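Local coordinates for oxygen-independent coproporphyrinogen III oxidase (Escherichia coli, PDB 1OLT), which catalyses the oxygen-independent oxidative decarboxylation of two propionate groups of coproporphyrinogen III to vinyl groups in haem biosynthesis, using a [4Fe-4S] cluster and S-adenosylmethionine, at residues 331-343 against 356-368. Numbering follows the deposited sequence.
Sequences MIGDCYAQNQKEL and ALWRGIALTRDDC
Trp358 lies between the amide of Gln340 and the aliphatic part of its neighbour Arg359: Gln340 OE1 sits 3.6 Å above one face of the indole, near CD1 and CG, and Arg359 CD lies over the opposite face. Gln340 NE2 bonds Gln349 OE1 of helix 343-353. At the six-membered end, Lys341 CD, in one of two conformers, reaches to 3.6 Å from Trp358 CH2. Without the indole, as with an alanine here, the Gln340 amide and the Arg359 methylenes would probably lose their packing surface, the guanidinium staying tied to Gln338. Gln338 runs beside Arg359, extended with CG anti to the backbone N (chi1 -167°), and its OE1 is gripped side-on by Arg359 NE (3.0 Å) and NH2 (2.9 Å), amide and guanidinium being nearly coplanar. Gln338 NE2 bonds Ser327 O, in the S-adenosylmethionine pocket. Farther along, Leu363 CD1 stands over the centre of the Tyr336 ring in a CH-pi contact, while Tyr336 OH bonds Tyr26 O. Gln338 O accepts from both Trp358 N (2.9 Å) and Arg359 N (3.2 Å): a classic beta bulge, shifting the register by one residue within a three-stranded antiparallel sheet at the edge of that pocket.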
loop_
_atom_site.group_PDB
_atom_site.type_symbol
_atom_site.label_atom_id
_atom_site.label_comp_id
_atom_site.label_asym_id
_atom_site.label_seq_id
_atom_site.Cartn_x
_atom_site.Cartn_y
_atom_site.Cartn_z
ATOM N N MET A 331 -6.233 11.683 -0.942
ATOM C CA MET A 331 -6.761 11.660 -2.286
ATOM C C MET A 331 -8.230 12.108 -2.213
ATOM O O MET A 331 -9.109 11.336 -1.869
ATOM C CB MET A 331 -6.670 10.267 -2.848
ATOM C CG MET A 331 -5.221 9.877 -2.887
ATOM S SD MET A 331 -4.781 8.208 -3.512
ATOM C CE MET A 331 -6.039 6.967 -2.694
ATOM N N ILE A 332 -8.463 13.372 -2.522
ATOM C CA ILE A 332 -9.754 13.967 -2.287
ATOM C C ILE A 332 -10.171 14.813 -3.503
ATOM O O ILE A 332 -9.434 15.656 -3.942
ATOM C CB ILE A 332 -9.718 14.873 -1.015
ATOM C CG1 ILE A 332 -9.355 14.051 0.252
ATOM C CG2 ILE A 332 -11.059 15.514 -0.786
ATOM C CD1 ILE A 332 -9.194 14.916 1.454
ATOM N N GLY A 333 -11.367 14.644 -3.968
ATOM C CA GLY A 333 -11.918 15.539 -4.999
ATOM C C GLY A 333 -11.028 15.796 -6.240
ATOM O O GLY A 333 -10.743 16.930 -6.554
ATOM N N ASP A 334 -10.516 14.723 -6.820
ATOM C CA ASP A 334 -9.517 14.770 -7.884
ATOM C C ASP A 334 -8.245 15.610 -7.572
ATOM O O ASP A 334 -7.684 16.262 -8.467
ATOM C CB ASP A 334 -10.156 15.163 -9.225
ATOM C CG ASP A 334 -11.432 14.333 -9.525
ATOM O OD1 ASP A 334 -11.445 13.070 -9.497
ATOM O OD2 ASP A 334 -12.478 14.878 -9.659
ATOM N N CYS A 335 -7.797 15.562 -6.303
ATOM C CA CYS A 335 -6.524 16.149 -5.917
ATOM C C CYS A 335 -5.755 15.186 -5.038
ATOM O O CYS A 335 -6.333 14.321 -4.411
ATOM C CB CYS A 335 -6.676 17.484 -5.154
ATOM S SG CYS A 335 -7.560 18.754 -6.019
ATOM N N TYR A 336 -4.435 15.287 -5.051
ATOM C CA TYR A 336 -3.592 14.653 -4.065
ATOM C C TYR A 336 -2.941 15.773 -3.226
ATOM O O TYR A 336 -2.565 16.798 -3.741
ATOM C CB TYR A 336 -2.517 13.737 -4.684
ATOM C CG TYR A 336 -3.031 12.684 -5.669
ATOM C CD1 TYR A 336 -4.326 12.158 -5.560
ATOM C CD2 TYR A 336 -2.229 12.209 -6.714
ATOM C CE1 TYR A 336 -4.810 11.194 -6.451
ATOM C CE2 TYR A 336 -2.711 11.245 -7.635
ATOM C CZ TYR A 336 -4.006 10.735 -7.485
ATOM O OH TYR A 336 -4.530 9.806 -8.374
ATOM N N ALA A 337 -2.811 15.540 -1.924
ATOM C CA ALA A 337 -2.225 16.486 -0.994
ATOM C C ALA A 337 -1.448 15.718 0.048
ATOM O O ALA A 337 -1.925 14.719 0.579
ATOM C CB ALA A 337 -3.351 17.301 -0.342
ATOM N N GLN A 338 -0.281 16.204 0.401
ATOM C CA GLN A 338 0.550 15.501 1.365
ATOM C C GLN A 338 0.963 16.428 2.474
ATOM O O GLN A 338 1.320 17.582 2.231
ATOM C CB GLN A 338 1.852 14.967 0.732
ATOM C CG GLN A 338 2.613 13.994 1.569
ATOM C CD GLN A 338 3.814 13.327 0.867
ATOM O OE1 GLN A 338 4.339 13.872 -0.090
ATOM N NE2 GLN A 338 4.229 12.143 1.363
ATOM N N ASN A 339 0.927 15.894 3.671
ATOM C CA ASN A 339 1.500 16.541 4.843
ATOM C C ASN A 339 3.030 16.563 4.813
ATOM O O ASN A 339 3.691 15.692 4.200
ATOM C CB ASN A 339 1.050 15.796 6.101
ATOM C CG ASN A 339 -0.374 16.125 6.520
ATOM O OD1 ASN A 339 -0.981 17.137 6.076
ATOM N ND2 ASN A 339 -0.932 15.265 7.448
ATOM N N GLN A 340 3.598 17.569 5.455
ATOM C CA GLN A 340 5.022 17.622 5.837
ATOM C C GLN A 340 5.548 16.226 6.156
ATOM O O GLN A 340 4.963 15.503 6.950
ATOM C CB GLN A 340 5.197 18.568 7.058
ATOM C CG GLN A 340 4.792 20.028 6.832
ATOM C CD GLN A 340 5.661 20.814 5.883
ATOM O OE1 GLN A 340 6.749 20.379 5.501
ATOM N NE2 GLN A 340 5.152 21.971 5.449
ATOM N N LYS A 341 6.675 15.879 5.550
ATOM C CA LYS A 341 7.320 14.616 5.787
ATOM C C LYS A 341 8.368 14.623 6.892
ATOM O O LYS A 341 8.798 13.587 7.322
ATOM C CB LYS A 341 7.907 14.027 4.478
ATOM C CG LYS A 341 9.154 14.661 3.934
ATOM C CD LYS A 341 9.449 14.159 2.459
ATOM C CE LYS A 341 9.698 12.638 2.381
ATOM N NZ LYS A 341 9.433 12.077 0.998
ATOM N N GLU A 342 8.771 15.754 7.370
ATOM C CA GLU A 342 9.698 15.759 8.499
ATOM C C GLU A 342 8.899 16.145 9.699
ATOM O O GLU A 342 8.146 17.117 9.679
ATOM C CB GLU A 342 10.778 16.778 8.305
ATOM C CG GLU A 342 11.134 16.890 6.871
ATOM C CD GLU A 342 12.517 16.558 6.622
ATOM O OE1 GLU A 342 12.790 15.328 6.396
ATOM O OE2 GLU A 342 13.294 17.554 6.628
ATOM N N LEU A 343 9.141 15.423 10.758
ATOM C CA LEU A 343 8.388 15.583 11.932
ATOM C C LEU A 343 8.411 16.964 12.543
ATOM O O LEU A 343 7.359 17.446 12.958
ATOM C CB LEU A 343 8.799 14.505 12.957
ATOM C CG LEU A 343 7.887 14.394 14.156
ATOM C CD1 LEU A 343 6.483 14.015 13.717
ATOM C CD2 LEU A 343 8.420 13.348 15.109
ATOM N N ALA A 356 -0.905 20.375 8.450
ATOM C CA ALA A 356 0.460 20.217 7.995
ATOM C C ALA A 356 0.538 20.112 6.479
ATOM O O ALA A 356 1.495 19.561 5.955
ATOM C CB ALA A 356 1.064 18.978 8.644
ATOM N N LEU A 357 -0.433 20.659 5.772
ATOM C CA LEU A 357 -0.421 20.589 4.299
ATOM C C LEU A 357 0.854 21.179 3.754
ATOM O O LEU A 357 1.179 22.339 4.018
ATOM C CB LEU A 357 -1.630 21.302 3.681
ATOM C CG LEU A 357 -1.648 21.362 2.143
ATOM C CD1 LEU A 357 -1.772 20.061 1.537
ATOM C CD2 LEU A 357 -2.827 22.235 1.703
ATOM N N TRP A 358 1.558 20.370 2.974
ATOM C CA TRP A 358 2.873 20.703 2.422
ATOM C C TRP A 358 2.833 20.906 0.911
ATOM O O TRP A 358 3.245 21.946 0.389
ATOM C CB TRP A 358 3.832 19.581 2.763
ATOM C CG TRP A 358 5.182 19.698 2.208
ATOM C CD1 TRP A 358 5.889 20.836 1.998
ATOM C CD2 TRP A 358 6.014 18.630 1.808
ATOM N NE1 TRP A 358 7.124 20.534 1.488
ATOM C CE2 TRP A 358 7.221 19.190 1.330
ATOM C CE3 TRP A 358 5.866 17.236 1.793
ATOM C CZ2 TRP A 358 8.259 18.418 0.832
ATOM C CZ3 TRP A 358 6.900 16.453 1.332
ATOM C CH2 TRP A 358 8.096 17.049 0.841
ATOM N N ARG A 359 2.377 19.891 0.203
ATOM C CA ARG A 359 2.376 19.936 -1.247
ATOM C C ARG A 359 1.274 19.072 -1.810
ATOM O O ARG A 359 0.676 18.291 -1.093
ATOM C CB ARG A 359 3.715 19.451 -1.780
ATOM C CG ARG A 359 4.076 18.088 -1.287
ATOM C CD ARG A 359 5.449 17.573 -1.807
ATOM N NE ARG A 359 5.647 16.181 -1.529
ATOM C CZ ARG A 359 6.502 15.377 -2.180
ATOM N NH1 ARG A 359 7.215 15.849 -3.186
ATOM N NH2 ARG A 359 6.639 14.081 -1.825
ATOM N N GLY A 360 1.001 19.231 -3.104
ATOM C CA GLY A 360 0.012 18.393 -3.751
ATOM C C GLY A 360 -0.212 18.754 -5.204
ATOM O O GLY A 360 0.553 19.515 -5.782
ATOM N N ILE A 361 -1.273 18.194 -5.790
ATOM C CA ILE A 361 -1.646 18.449 -7.187
ATOM C C ILE A 361 -3.160 18.392 -7.395
ATOM O O ILE A 361 -3.817 17.494 -6.880
ATOM C CB ILE A 361 -0.984 17.381 -8.113
ATOM C CG1 ILE A 361 -1.279 17.685 -9.623
ATOM C CG2 ILE A 361 -1.453 16.015 -7.777
ATOM C CD1 ILE A 361 -0.130 17.373 -10.467
ATOM N N ALA A 362 -3.691 19.318 -8.183
ATOM C CA ALA A 362 -5.070 19.241 -8.654
ATOM C C ALA A 362 -4.962 18.565 -10.014
ATOM O O ALA A 362 -4.365 19.116 -10.901
ATOM C CB ALA A 362 -5.657 20.633 -8.814
ATOM N N LEU A 363 -5.520 17.380 -10.176
ATOM C CA LEU A 363 -5.421 16.662 -11.417
ATOM C C LEU A 363 -6.234 17.378 -12.538
ATOM O O LEU A 363 -7.348 17.801 -12.320
ATOM C CB LEU A 363 -5.934 15.232 -11.269
ATOM C CG LEU A 363 -5.040 14.163 -10.657
ATOM C CD1 LEU A 363 -4.668 14.509 -9.248
ATOM C CD2 LEU A 363 -5.738 12.758 -10.695
ATOM N N THR A 364 -5.640 17.520 -13.697
ATOM C CA THR A 364 -6.364 17.950 -14.901
ATOM C C THR A 364 -7.340 16.861 -15.403
ATOM O O THR A 364 -7.380 15.767 -14.877
ATOM C CB THR A 364 -5.386 18.269 -16.050
ATOM O OG1 THR A 364 -4.634 17.089 -16.388
ATOM C CG2 THR A 364 -4.333 19.347 -15.639
ATOM N N ARG A 365 -8.120 17.199 -16.417
ATOM C CA ARG A 365 -9.010 16.226 -17.065
ATOM C C ARG A 365 -8.247 15.027 -17.585
ATOM O O ARG A 365 -8.599 13.906 -17.325
ATOM C CB ARG A 365 -9.748 16.852 -18.259
ATOM C CG ARG A 365 -11.226 16.640 -18.220
ATOM C CD ARG A 365 -11.912 17.310 -19.341
ATOM N NE ARG A 365 -11.674 16.535 -20.539
ATOM C CZ ARG A 365 -12.503 15.623 -21.044
ATOM N NH1 ARG A 365 -13.686 15.358 -20.458
ATOM N NH2 ARG A 365 -12.140 14.976 -22.145
ATOM N N ASP A 366 -7.177 15.307 -18.296
ATOM C CA ASP A 366 -6.293 14.304 -18.834
ATOM C C ASP A 366 -5.664 13.430 -17.731
ATOM O O ASP A 366 -5.616 12.217 -17.886
ATOM C CB ASP A 366 -5.205 15.023 -19.632
ATOM C CG ASP A 366 -4.241 14.067 -20.285
ATOM O OD1 ASP A 366 -4.710 13.339 -21.153
ATOM O OD2 ASP A 366 -3.034 13.954 -19.942
ATOM N N ASP A 367 -5.212 14.063 -16.629
ATOM C CA ASP A 367 -4.682 13.328 -15.453
ATOM C C ASP A 367 -5.745 12.342 -14.990
ATOM O O ASP A 367 -5.443 11.183 -14.707
ATOM C CB ASP A 367 -4.347 14.271 -14.282
ATOM C CG ASP A 367 -3.092 15.137 -14.526
ATOM O OD1 ASP A 367 -2.220 14.824 -15.385
ATOM O OD2 ASP A 367 -2.890 16.166 -13.842
ATOM N N CYS A 368 -7.000 12.811 -14.917
ATOM C CA CYS A 368 -8.065 11.968 -14.325
ATOM C C CYS A 368 -8.398 10.777 -15.195
ATOM O O CYS A 368 -8.603 9.680 -14.694
ATOM C CB CYS A 368 -9.332 12.783 -14.060
ATOM S SG CYS A 368 -9.203 13.908 -12.633
HETATM O O HOH W 1 -8.446 18.533 -9.996
HETATM O O HOH W 2 -2.912 18.386 7.797
#